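PDB 1L8Q: chromosomal replication initiator protein DnaA from Aquifex aeolicus, which probably starts and regulates chromosomal replication by binding, in its ATP-bound form, to the replication origin. Local coordinates for residues Glu31-Leu36 and Glu131-Leu136; Lys97-Leu102 and Asn125-Leu130. One frame throughout, in Å; residues are numbered along the deposited sequence.

Contact 1. Residues Glu31-Leu36 and Glu131-Leu136; sequences ENLGSL and EKQIIL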
loop_
_atom_site.group_PDB
_atom_site.type_symbol
_atom_site.label_atom_id
_atom_site.label_comp_id
_atom_site.label_asym_id
_atom_site.label_seq_id
_atom_site.Cartn_x
_atom_site.Cartn_y
_atom_site.Cartn_z
ATOM N N GLU A 31 -25.792 -0.002 12.164
ATOM C CA GLU A 31 -27.192 0.076 12.523
ATOM C C GLU A 31 -27.658 -1.125 13.327
ATOM O O GLU A 31 -28.749 -1.114 13.886
ATOM C CB GLU A 31 -28.056 0.260 11.275
ATOM C CG GLU A 31 -28.036 1.689 10.752
ATOM C CD GLU A 31 -27.991 2.720 11.887
ATOM O OE1 GLU A 31 -29.024 2.906 12.589
ATOM O OE2 GLU A 31 -26.917 3.338 12.083
ATOM N N ASN A 32 -26.835 -2.165 13.369
ATOM C CA ASN A 32 -27.126 -3.330 14.174
ATOM C C ASN A 32 -25.853 -3.910 14.792
ATOM O O ASN A 32 -25.598 -5.110 14.723
ATOM C CB ASN A 32 -27.886 -4.384 13.371
ATOM C CG ASN A 32 -28.788 -5.257 14.261
ATOM O OD1 ASN A 32 -28.336 -5.834 15.262
ATOM N ND2 ASN A 32 -30.075 -5.330 13.910
ATOM N N LEU A 33 -25.072 -3.037 15.419
ATOM C CA LEU A 33 -23.805 -3.414 16.040
ATOM C C LEU A 33 -23.766 -4.803 16.635
ATOM O O LEU A 33 -24.605 -5.166 17.471
ATOM C CB LEU A 33 -23.405 -2.401 17.104
ATOM C CG LEU A 33 -22.661 -1.173 16.594
ATOM C CD1 LEU A 33 -22.115 -0.393 17.772
ATOM C CD2 LEU A 33 -21.535 -1.585 15.639
ATOM N N GLY A 34 -22.764 -5.570 16.199
ATOM C CA GLY A 34 -22.523 -6.912 16.683
ATOM C C GLY A 34 -23.571 -7.956 16.362
ATOM O O GLY A 34 -23.371 -9.115 16.673
ATOM N N SER A 35 -24.665 -7.578 15.717
ATOM C CA SER A 35 -25.737 -8.539 15.501
ATOM C C SER A 35 -25.942 -9.066 14.082
ATOM O O SER A 35 -26.586 -10.099 13.885
ATOM C CB SER A 35 -27.046 -7.968 16.015
ATOM O OG SER A 35 -26.810 -7.193 17.182
ATOM N N LEU A 36 -25.424 -8.354 13.097
ATOM C CA LEU A 36 -25.630 -8.720 11.713
ATOM C C LEU A 36 -24.384 -9.412 11.158
ATOM O O LEU A 36 -24.434 -10.549 10.677
ATOM C CB LEU A 36 -25.898 -7.456 10.909
ATOM C CG LEU A 36 -27.056 -7.405 9.920
ATOM C CD1 LEU A 36 -26.797 -6.298 8.885
ATOM C CD2 LEU A 36 -27.278 -8.753 9.244
ATOM N N GLU A 131 -21.785 -10.561 21.557
ATOM C CA GLU A 131 -22.276 -9.884 20.373
ATOM C C GLU A 131 -21.728 -8.466 20.275
ATOM O O GLU A 131 -22.456 -7.537 19.955
ATOM C CB GLU A 131 -23.803 -9.874 20.339
ATOM C CG GLU A 131 -24.416 -11.250 20.094
ATOM C CD GLU A 131 -25.936 -11.220 20.010
ATOM O OE1 GLU A 131 -26.587 -10.816 21.006
ATOM O OE2 GLU A 131 -26.482 -11.602 18.953
ATOM N N LYS A 132 -20.444 -8.309 20.568
ATOM C CA LYS A 132 -19.769 -7.016 20.423
ATOM C C LYS A 132 -19.116 -6.988 19.047
ATOM O O LYS A 132 -18.626 -8.021 18.562
ATOM C CB LYS A 132 -18.727 -6.820 21.517
ATOM C CG LYS A 132 -19.330 -6.652 22.866
ATOM C CD LYS A 132 -20.483 -5.673 22.795
ATOM C CE LYS A 132 -21.076 -5.379 24.180
ATOM N NZ LYS A 132 -22.195 -4.394 24.098
ATOM N N GLN A 133 -19.121 -5.823 18.410
ATOM C CA GLN A 133 -18.693 -5.731 17.023
ATOM C C GLN A 133 -17.196 -5.764 16.871
ATOM O O GLN A 133 -16.469 -5.070 17.575
ATOM C CB GLN A 133 -19.259 -4.472 16.364
ATOM C CG GLN A 133 -18.935 -4.343 14.881
ATOM C CD GLN A 133 -19.718 -5.342 14.013
ATOM O OE1 GLN A 133 -20.950 -5.343 14.013
ATOM N NE2 GLN A 133 -19.004 -6.186 13.291
ATOM N N ILE A 134 -16.736 -6.575 15.938
ATOM C CA ILE A 134 -15.332 -6.657 15.633
ATOM C C ILE A 134 -15.158 -6.305 14.177
ATOM O O ILE A 134 -15.872 -6.824 13.322
ATOM C CB ILE A 134 -14.832 -8.067 15.862
ATOM C CG1 ILE A 134 -15.045 -8.484 17.322
ATOM C CG2 ILE A 134 -13.370 -8.175 15.473
ATOM C CD1 ILE A 134 -15.043 -9.991 17.520
ATOM N N ILE A 135 -14.240 -5.391 13.885
ATOM C CA ILE A 135 -13.911 -5.095 12.514
ATOM C C ILE A 135 -12.410 -5.223 12.341
ATOM O O ILE A 135 -11.640 -4.584 13.054
ATOM C CB ILE A 135 -14.385 -3.710 12.121
ATOM C CG1 ILE A 135 -15.858 -3.562 12.416
ATOM C CG2 ILE A 135 -14.151 -3.455 10.629
ATOM C CD1 ILE A 135 -16.402 -2.232 12.023
ATOM N N LEU A 136 -11.998 -6.089 11.417
ATOM C CA LEU A 136 -10.593 -6.296 11.139
ATOM C C LEU A 136 -10.298 -5.744 9.781
ATOM O O LEU A 136 -11.192 -5.635 8.948
ATOM C CB LEU A 136 -10.251 -7.786 11.122
ATOM C CG LEU A 136 -10.366 -8.593 12.402
ATOM C CD1 LEU A 136 -10.104 -7.737 13.610
ATOM C CD2 LEU A 136 -11.720 -9.167 12.457
HETATM O O HOH W 1 -24.687 -5.720 20.285
#
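Gln133 reaches across to Gly34 and joins loop to strand through its side-chain amide. Its CG stands anti to the backbone N (chi1 -176°), and the bend at chi2 carries CD toward the loop. There OE1 accepts the Gly34 N-H, with Gly34 N 2.8 Å from Gln133 OE1 and an angle at the hydrogen of 154°; the donor sits above the carbonyl plane, 39° out of it. On the other branch Gln133 NE2 donates to Ile134 O at 3.2 Å, a partner close to the amide plane, and is also bonded to Tyr37 O, so this buried amide is gripped at both ends.

The remaining polar links run through backbone carbonyls. One water donates to Leu33 O and Glu131 O, 2.9 Å from each, bridging the segments. Leu33 O also accepts from Ser35 OG at 3.0 Å. The hydrogen bond from Ser35 N to Asn32 O closes a type II turn, with Gly34 at the positive-phi position that favours glycine.

This turn follows helix 20-31 and leads toward strand 40-43, while Gln133 opens strand 133-138, the middle strand of the five-stranded parallel sheet of the AAA+ domain. The strand is entered through Glu131, whose positive phi completes a Schellman motif at the end of helix 114-129.

Weaker contacts complete the interface. Gly34 CA makes a CA-H...O contact with Glu131 O at 3.3 Å, and Glu131 CB lies 3.8 Å from Gly34 O. Leu33 CD2 packs on the aliphatic part of Gln133, 3.7 Å from Gln133 CB, the two side chains crossing at about a right angle; Leu33 also touches Tyr66.

Contact 2. Residues Lys97-Leu102 and Asn125-Leu130; sequences KSVDLL and NTLYLL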
loop_
_atom_site.group_PDB
_atom_site.type_symbol
_atom_site.label_atom_id
_atom_site.label_comp_id
_atom_site.label_asym_id
_atom_site.label_seq_id
_atom_site.Cartn_x
_atom_site.Cartn_y
_atom_site.Cartn_z
ATOM N N LYS A 97 -11.616 -6.436 26.347
ATOM C CA LYS A 97 -12.792 -7.284 26.477
ATOM C C LYS A 97 -14.052 -6.497 26.781
ATOM O O LYS A 97 -15.162 -7.031 26.722
ATOM C CB LYS A 97 -12.564 -8.358 27.544
ATOM C CG LYS A 97 -11.785 -9.541 27.039
ATOM C CD LYS A 97 -11.462 -10.525 28.125
ATOM C CE LYS A 97 -10.517 -11.589 27.595
ATOM N NZ LYS A 97 -9.981 -12.446 28.682
ATOM N N SER A 98 -13.888 -5.216 27.050
ATOM C CA SER A 98 -15.006 -4.420 27.521
ATOM C C SER A 98 -15.564 -3.422 26.525
ATOM O O SER A 98 -16.377 -2.595 26.888
ATOM C CB SER A 98 -14.579 -3.643 28.744
ATOM O OG SER A 98 -14.064 -2.398 28.327
ATOM N N VAL A 99 -15.128 -3.467 25.282
ATOM C CA VAL A 99 -15.588 -2.464 24.335
ATOM C C VAL A 99 -16.875 -2.880 23.633
ATOM O O VAL A 99 -17.281 -4.031 23.708
ATOM C CB VAL A 99 -14.506 -2.155 23.273
ATOM C CG1 VAL A 99 -13.258 -1.594 23.932
ATOM C CG2 VAL A 99 -14.169 -3.387 22.482
ATOM N N ASP A 100 -17.527 -1.929 22.974
ATOM C CA ASP A 100 -18.667 -2.238 22.121
ATOM C C ASP A 100 -18.168 -2.451 20.687
ATOM O O ASP A 100 -18.843 -3.073 19.870
ATOM C CB ASP A 100 -19.673 -1.086 22.097
ATOM C CG ASP A 100 -20.146 -0.674 23.485
ATOM O OD1 ASP A 100 -20.628 -1.543 24.249
ATOM O OD2 ASP A 100 -20.103 0.512 23.887
ATOM N N LEU A 101 -16.988 -1.915 20.387
ATOM C CA LEU A 101 -16.457 -1.926 19.030
ATOM C C LEU A 101 -14.938 -2.051 19.046
ATOM O O LEU A 101 -14.256 -1.142 19.487
ATOM C CB LEU A 101 -16.811 -0.608 18.323
ATOM C CG LEU A 101 -17.033 -0.620 16.790
ATOM C CD1 LEU A 101 -16.555 0.665 16.120
ATOM C CD2 LEU A 101 -16.441 -1.844 16.075
ATOM N N LEU A 102 -14.415 -3.166 18.555
ATOM C CA LEU A 102 -12.979 -3.353 18.463
ATOM C C LEU A 102 -12.544 -3.220 16.991
ATOM O O LEU A 102 -13.135 -3.829 16.084
ATOM C CB LEU A 102 -12.580 -4.713 19.041
ATOM C CG LEU A 102 -11.179 -5.213 18.704
ATOM C CD1 LEU A 102 -10.173 -4.224 19.144
ATOM C CD2 LEU A 102 -10.910 -6.534 19.361
ATOM N N ASN A 125 -13.224 -14.077 21.114
ATOM C CA ASN A 125 -14.310 -14.895 21.647
ATOM C C ASN A 125 -15.222 -14.119 22.604
ATOM O O ASN A 125 -16.448 -14.177 22.497
ATOM C CB ASN A 125 -13.753 -16.113 22.376
ATOM C CG ASN A 125 -13.894 -17.369 21.588
ATOM O OD1 ASN A 125 -14.611 -18.304 21.996
ATOM N ND2 ASN A 125 -13.216 -17.424 20.437
ATOM N N THR A 126 -14.619 -13.413 23.555
ATOM C CA THR A 126 -15.393 -12.693 24.553
ATOM C C THR A 126 -16.314 -11.695 23.878
ATOM O O THR A 126 -17.530 -11.723 24.071
ATOM C CB THR A 126 -14.468 -11.953 25.552
ATOM O OG1 THR A 126 -13.784 -12.900 26.373
ATOM C CG2 THR A 126 -15.291 -11.164 26.540
ATOM N N LEU A 127 -15.734 -10.800 23.091
ATOM C CA LEU A 127 -16.540 -9.817 22.409
ATOM C C LEU A 127 -17.611 -10.531 21.594
ATOM O O LEU A 127 -18.771 -10.105 21.553
ATOM C CB LEU A 127 -15.680 -8.952 21.515
ATOM C CG LEU A 127 -14.682 -8.071 22.263
ATOM C CD1 LEU A 127 -13.895 -7.224 21.300
ATOM C CD2 LEU A 127 -15.393 -7.190 23.282
ATOM N N TYR A 128 -17.229 -11.642 20.978
ATOM C CA TYR A 128 -18.141 -12.379 20.122
ATOM C C TYR A 128 -19.336 -12.966 20.908
ATOM O O TYR A 128 -20.497 -12.798 20.512
ATOM C CB TYR A 128 -17.381 -13.463 19.352
ATOM C CG TYR A 128 -18.213 -14.186 18.346
ATOM C CD1 TYR A 128 -18.358 -13.694 17.059
ATOM C CD2 TYR A 128 -18.847 -15.369 18.669
ATOM C CE1 TYR A 128 -19.117 -14.348 16.132
ATOM C CE2 TYR A 128 -19.609 -16.022 17.752
ATOM C CZ TYR A 128 -19.741 -15.503 16.478
ATOM O OH TYR A 128 -20.506 -16.166 15.544
ATOM N N LEU A 129 -19.052 -13.632 22.023
ATOM C CA LEU A 129 -20.108 -14.242 22.820
ATOM C C LEU A 129 -21.039 -13.176 23.359
ATOM O O LEU A 129 -22.159 -13.461 23.732
ATOM C CB LEU A 129 -19.519 -15.054 23.983
ATOM C CG LEU A 129 -18.833 -16.384 23.629
ATOM C CD1 LEU A 129 -18.181 -17.012 24.865
ATOM C CD2 LEU A 129 -19.819 -17.336 22.991
ATOM N N LEU A 130 -20.557 -11.942 23.406
ATOM C CA LEU A 130 -21.346 -10.832 23.919
ATOM C C LEU A 130 -21.977 -10.060 22.772
ATOM O O LEU A 130 -22.628 -9.036 22.978
ATOM C CB LEU A 130 -20.457 -9.896 24.736
ATOM C CG LEU A 130 -19.870 -10.469 26.037
ATOM C CD1 LEU A 130 -18.689 -9.638 26.519
ATOM C CD2 LEU A 130 -20.930 -10.565 27.110
#
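Leu127 sets its CG anti to the carbonyl carbon (chi1 -66°) and its CD1 fully extended beyond it (chi2 -179°), while Leu102 swings CG anti to its own backbone N (chi1 165°), and the two leucines meet between helix and sheet. This is the packing of a beta-alpha-beta crossover: helix 114-129 leaves from strand 101-105, lies against the sheet and returns as the neighbouring parallel strand 133-138. The same first strand carries, farther on, the ATP-binding Asp105.

Leu127 carries most of the contact. Leu127 CD1 faces Leu102, touching Leu102 CB at 3.6 Å and also Leu102 CD2, the side chains crossing at about a right angle. Leu127 CD2 faces backbone carbonyls, 3.5 Å from Lys97 O and 3.7 Å from Val99 O. Both methyls lie near Val99 CG2, with Leu127 CD1 at 4.0 Å from it. On the sheet side, Leu102 also packs on Phe120 and Ile123 of the helix, and Val99 leans on Ile69 of strand 68-72.

Toward the partly exposed margin, the extended chain of Lys97 crosses Thr126 at about a right angle. Lys97 CG lies 3.9 Å from Thr126 CG2, an aliphatic contact with the methyl. Thr126 OG1 is hydrogen-bonded to His122 O, one turn back in the helix, and Lys97 CE approaches that hydroxyl oxygen to 3.7 Å.

Overall arrangement
Both contacts are partly buried and meet on the same sheet, with centres about 9 Å apart; contact 2 is nested within the chain loop that contact 1 closes. Helix 114-129 supplies one side of contact 2 and is followed, after a short turn, by the strand of contact 1, the passage marked by a probable hydrogen bond from Lys132 N to Leu127 O. Another, from Ile135 N to Leu102 O, pairs their adjacent strands. The chemistry follows position: where a loop meets a strand's beginning, contact 1 relies on an amide, carbonyls and water, whereas contact 2, between helix and sheet, packs leucine and valine inside and keeps lysine and threonine toward its margin.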